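Long-range contact in leucine aminopeptidase 1 (Caenorhabditis elegans, PDB 2HC9), which removes amino acids, preferably leucine, from the N-termini of peptides as a two-zinc aminopeptidase of the M17 family and probably works in digestion: residues A[327-332]-A[420-425]. The protein carries 1 engineered substitution. Residues are numbered along the deposited sequence; the frame is centred on the assembly and turned at random.
Sequences TVEINN and DMKNSN
Glu329 and Lys422 pair in a short parallel beta bridge, with Glu329 N bonded to Met421 O (2.7 Å) and Asn423 N to Glu329 O (3.0 Å). The bridge joins the middle strand, 327-329, to the edge strand 421-422 of a small three-strand sheet in the M17 catalytic domain. Glu329 and Lys422 run side by side on one face. Glu329 OE1 lies against Lys422 CE (3.6 Å) and hydrogen-bonds to Ser416 OG. On the other face Val328 CG2 meets Met421 CG, and helix 337-350 packs on Val328 through Leu339. Beyond the strands, the side chains of Asn331, Asn423 and Ser424 carry most of the bonding. Asn331 has CG between its backbone N and carbonyl carbon (chi1 63°), which turns the amide toward Ser424. Its OD1 accepts a bond from Ser424 OG (3.3 Å). Its ND2 reaches Ser424 O (3.0 Å) from above the carbonyl plane. An alanine here would probably leave Ser424 O and OG without these partners and open a gap beside Lys422 CD. Asn332 OD1 bonds to the backbone of Asp334, a zinc ligand. Asn423 OD1 accepts Asn331 N (3.0 Å). Asn423 ND2 bonds to Ala335 O and, nearly straight, to Asn332 O (2.9 Å, 165°).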
ATOM      1  N   THR A 327     -17.564 -30.738   1.459  1.00 15.51           N
ATOM      2  CA  THR A 327     -16.302 -30.172   1.964  1.00 16.12           C
ATOM      3  C   THR A 327     -16.067 -28.751   1.436  1.00 15.88           C
ATOM      4  O   THR A 327     -16.415 -28.431   0.298  1.00 16.09           O
ATOM      5  CB  THR A 327     -15.089 -31.054   1.629  1.00 16.46           C
ATOM      6  OG1 THR A 327     -15.101 -31.357   0.212  1.00 17.64           O
ATOM      7  CG2 THR A 327     -15.144 -32.398   2.458  1.00 19.18           C
ATOM      8  N   VAL A 328     -15.477 -27.896   2.270  1.00 13.71           N
ATOM      9  CA  VAL A 328     -15.183 -26.531   1.850  1.00 12.50           C
ATOM     10  C   VAL A 328     -13.689 -26.275   2.144  1.00 15.53           C
ATOM     11  O   VAL A 328     -13.213 -26.516   3.258  1.00 16.86           O
ATOM     12  CB  VAL A 328     -16.092 -25.466   2.552  1.00 14.66           C
ATOM     13  CG1 VAL A 328     -15.611 -24.062   2.153  1.00 14.77           C
ATOM     14  CG2 VAL A 328     -17.577 -25.659   2.129  1.00 13.47           C
ATOM     15  N   GLU A 329     -12.970 -25.795   1.124  1.00 15.37           N
ATOM     16  CA  GLU A 329     -11.579 -25.326   1.315  1.00 16.61           C
ATOM     17  C   GLU A 329     -11.664 -23.872   1.722  1.00 15.90           C
ATOM     18  O   GLU A 329     -12.153 -23.022   0.948  1.00 14.91           O
ATOM     19  CB  GLU A 329     -10.801 -25.443   0.003  1.00 14.17           C
ATOM     20  CG  GLU A 329      -9.363 -24.993   0.132  1.00 15.29           C
ATOM     21  CD  GLU A 329      -8.578 -25.128  -1.177  1.00 20.03           C
ATOM     22  OE1 GLU A 329      -9.147 -25.504  -2.242  1.00 18.24           O
ATOM     23  OE2 GLU A 329      -7.373 -24.839  -1.116  1.00 18.29           O
ATOM     24  N   ILE A 330     -11.214 -23.588   2.939  1.00 13.74           N
ATOM     25  CA  ILE A 330     -11.236 -22.214   3.436  1.00 16.60           C
ATOM     26  C   ILE A 330     -10.002 -21.504   2.894  1.00 15.57           C
ATOM     27  O   ILE A 330      -8.883 -21.787   3.340  1.00 19.80           O
ATOM     28  CB  ILE A 330     -11.214 -22.181   4.974  1.00 15.14           C
ATOM     29  CG1 ILE A 330     -12.372 -23.017   5.546  1.00 15.05           C
ATOM     30  CG2 ILE A 330     -11.260 -20.704   5.489  1.00 17.09           C
ATOM     31  CD1 ILE A 330     -12.345 -23.184   7.094  1.00 17.28           C
ATOM     32  N   ASN A 331     -10.187 -20.583   1.938  1.00 12.83           N
ATOM     33  CA  ASN A 331      -9.062 -19.744   1.505  1.00 17.49           C
ATOM     34  C   ASN A 331      -9.142 -18.324   2.045  1.00 18.38           C
ATOM     35  O   ASN A 331      -8.287 -17.495   1.760  1.00 18.20           O
ATOM     36  CB  ASN A 331      -8.904 -19.764  -0.028  1.00 14.16           C
ATOM     37  CG  ASN A 331     -10.108 -19.186  -0.758  1.00 19.67           C
ATOM     38  OD1 ASN A 331     -11.241 -19.245  -0.269  1.00 20.02           O
ATOM     39  ND2 ASN A 331      -9.866 -18.627  -1.946  1.00 19.03           N
ATOM     40  N   ASN A 332     -10.198 -18.049   2.811  1.00 18.53           N
ATOM     41  CA  ASN A 332     -10.375 -16.750   3.420  1.00 16.81           C
ATOM     42  C   ASN A 332     -11.067 -16.894   4.781  1.00 16.14           C
ATOM     43  O   ASN A 332     -12.275 -17.092   4.866  1.00 14.82           O
ATOM     44  CB  ASN A 332     -11.180 -15.826   2.488  1.00 16.67           C
ATOM     45  CG  ASN A 332     -11.270 -14.405   3.009  1.00 18.49           C
ATOM     46  OD1 ASN A 332     -10.838 -14.101   4.126  1.00 18.09           O
ATOM     47  ND2 ASN A 332     -11.843 -13.530   2.205  1.00 20.38           N
ATOM     48  N   ASP A 420     -15.007 -29.767  -2.317  1.00 16.69           N
ATOM     49  CA  ASP A 420     -16.201 -29.542  -3.113  1.00 18.37           C
ATOM     50  C   ASP A 420     -16.310 -28.090  -3.569  1.00 18.34           C
ATOM     51  O   ASP A 420     -16.848 -27.814  -4.633  1.00 15.43           O
ATOM     52  CB  ASP A 420     -17.446 -29.934  -2.316  1.00 17.52           C
ATOM     53  CG  ASP A 420     -17.554 -31.430  -2.116  1.00 18.26           C
ATOM     54  OD1 ASP A 420     -17.037 -32.201  -2.965  1.00 16.68           O
ATOM     55  OD2 ASP A 420     -18.185 -31.835  -1.117  1.00 16.77           O
ATOM     56  N   MET A 421     -15.748 -27.174  -2.788  1.00 17.73           N
ATOM     57  CA  MET A 421     -15.717 -25.754  -3.178  1.00 14.10           C
ATOM     58  C   MET A 421     -14.756 -25.030  -2.246  1.00 14.79           C
ATOM     59  O   MET A 421     -14.380 -25.556  -1.186  1.00 16.78           O
ATOM     60  CB  MET A 421     -17.112 -25.118  -3.046  1.00 14.22           C
ATOM     61  CG  MET A 421     -17.612 -25.082  -1.595  1.00 14.39           C
ATOM     62  SD  MET A 421     -19.415 -25.026  -1.477  1.00 17.10           S
ATOM     63  CE  MET A 421     -19.706 -26.779  -1.671  1.00 16.29           C
ATOM     64  N   LYS A 422     -14.366 -23.829  -2.646  1.00 15.72           N
ATOM     65  CA  LYS A 422     -13.681 -22.894  -1.736  1.00 13.11           C
ATOM     66  C   LYS A 422     -14.754 -21.983  -1.139  1.00 15.90           C
ATOM     67  O   LYS A 422     -15.828 -21.870  -1.705  1.00 15.05           O
ATOM     68  CB  LYS A 422     -12.702 -22.028  -2.534  1.00 16.53           C
ATOM     69  CG  LYS A 422     -11.521 -22.769  -3.153  1.00 17.23           C
ATOM     70  CD  LYS A 422     -10.467 -21.780  -3.674  1.00 17.66           C
ATOM     71  CE  LYS A 422      -9.266 -22.546  -4.248  1.00 20.67           C
ATOM     72  NZ  LYS A 422      -8.225 -21.625  -4.812  1.00 18.16           N
ATOM     73  N   ASN A 423     -14.454 -21.310  -0.034  1.00 15.42           N
ATOM     74  CA  ASN A 423     -15.402 -20.335   0.520  1.00 17.16           C
ATOM     75  C   ASN A 423     -15.339 -18.930  -0.100  1.00 17.33           C
ATOM     76  O   ASN A 423     -16.264 -18.150   0.051  1.00 18.36           O
ATOM     77  CB  ASN A 423     -15.347 -20.307   2.070  1.00 16.51           C
ATOM     78  CG  ASN A 423     -14.120 -19.568   2.626  1.00 18.93           C
ATOM     79  OD1 ASN A 423     -13.023 -19.663   2.091  1.00 16.44           O
ATOM     80  ND2 ASN A 423     -14.299 -18.875   3.747  1.00 13.87           N
ATOM     81  N   SER A 424     -14.262 -18.607  -0.811  1.00 15.74           N
ATOM     82  CA  SER A 424     -14.184 -17.295  -1.449  1.00 19.22           C
ATOM     83  C   SER A 424     -13.275 -17.350  -2.657  1.00 17.97           C
ATOM     84  O   SER A 424     -12.684 -18.392  -2.962  1.00 17.46           O
ATOM     85  CB  SER A 424     -13.737 -16.201  -0.461  1.00 26.31           C
ATOM     86  OG  SER A 424     -12.352 -16.170  -0.341  1.00 36.39           O
ATOM     87  N   ASN A 425     -13.193 -16.227  -3.349  1.00 18.64           N
ATOM     88  CA  ASN A 425     -12.248 -16.061  -4.443  1.00 16.56           C
ATOM     89  C   ASN A 425     -11.483 -14.773  -4.180  1.00 18.88           C
ATOM     90  O   ASN A 425     -12.079 -13.703  -4.006  1.00 18.60           O
ATOM     91  CB  ASN A 425     -13.020 -16.015  -5.771  1.00 18.02           C
ATOM     92  CG  ASN A 425     -12.100 -16.004  -6.973  1.00 26.56           C
ATOM     93  OD1 ASN A 425     -11.109 -15.278  -6.991  1.00 24.74           O
ATOM     94  ND2 ASN A 425     -12.412 -16.820  -7.973  1.00 21.61           N
TER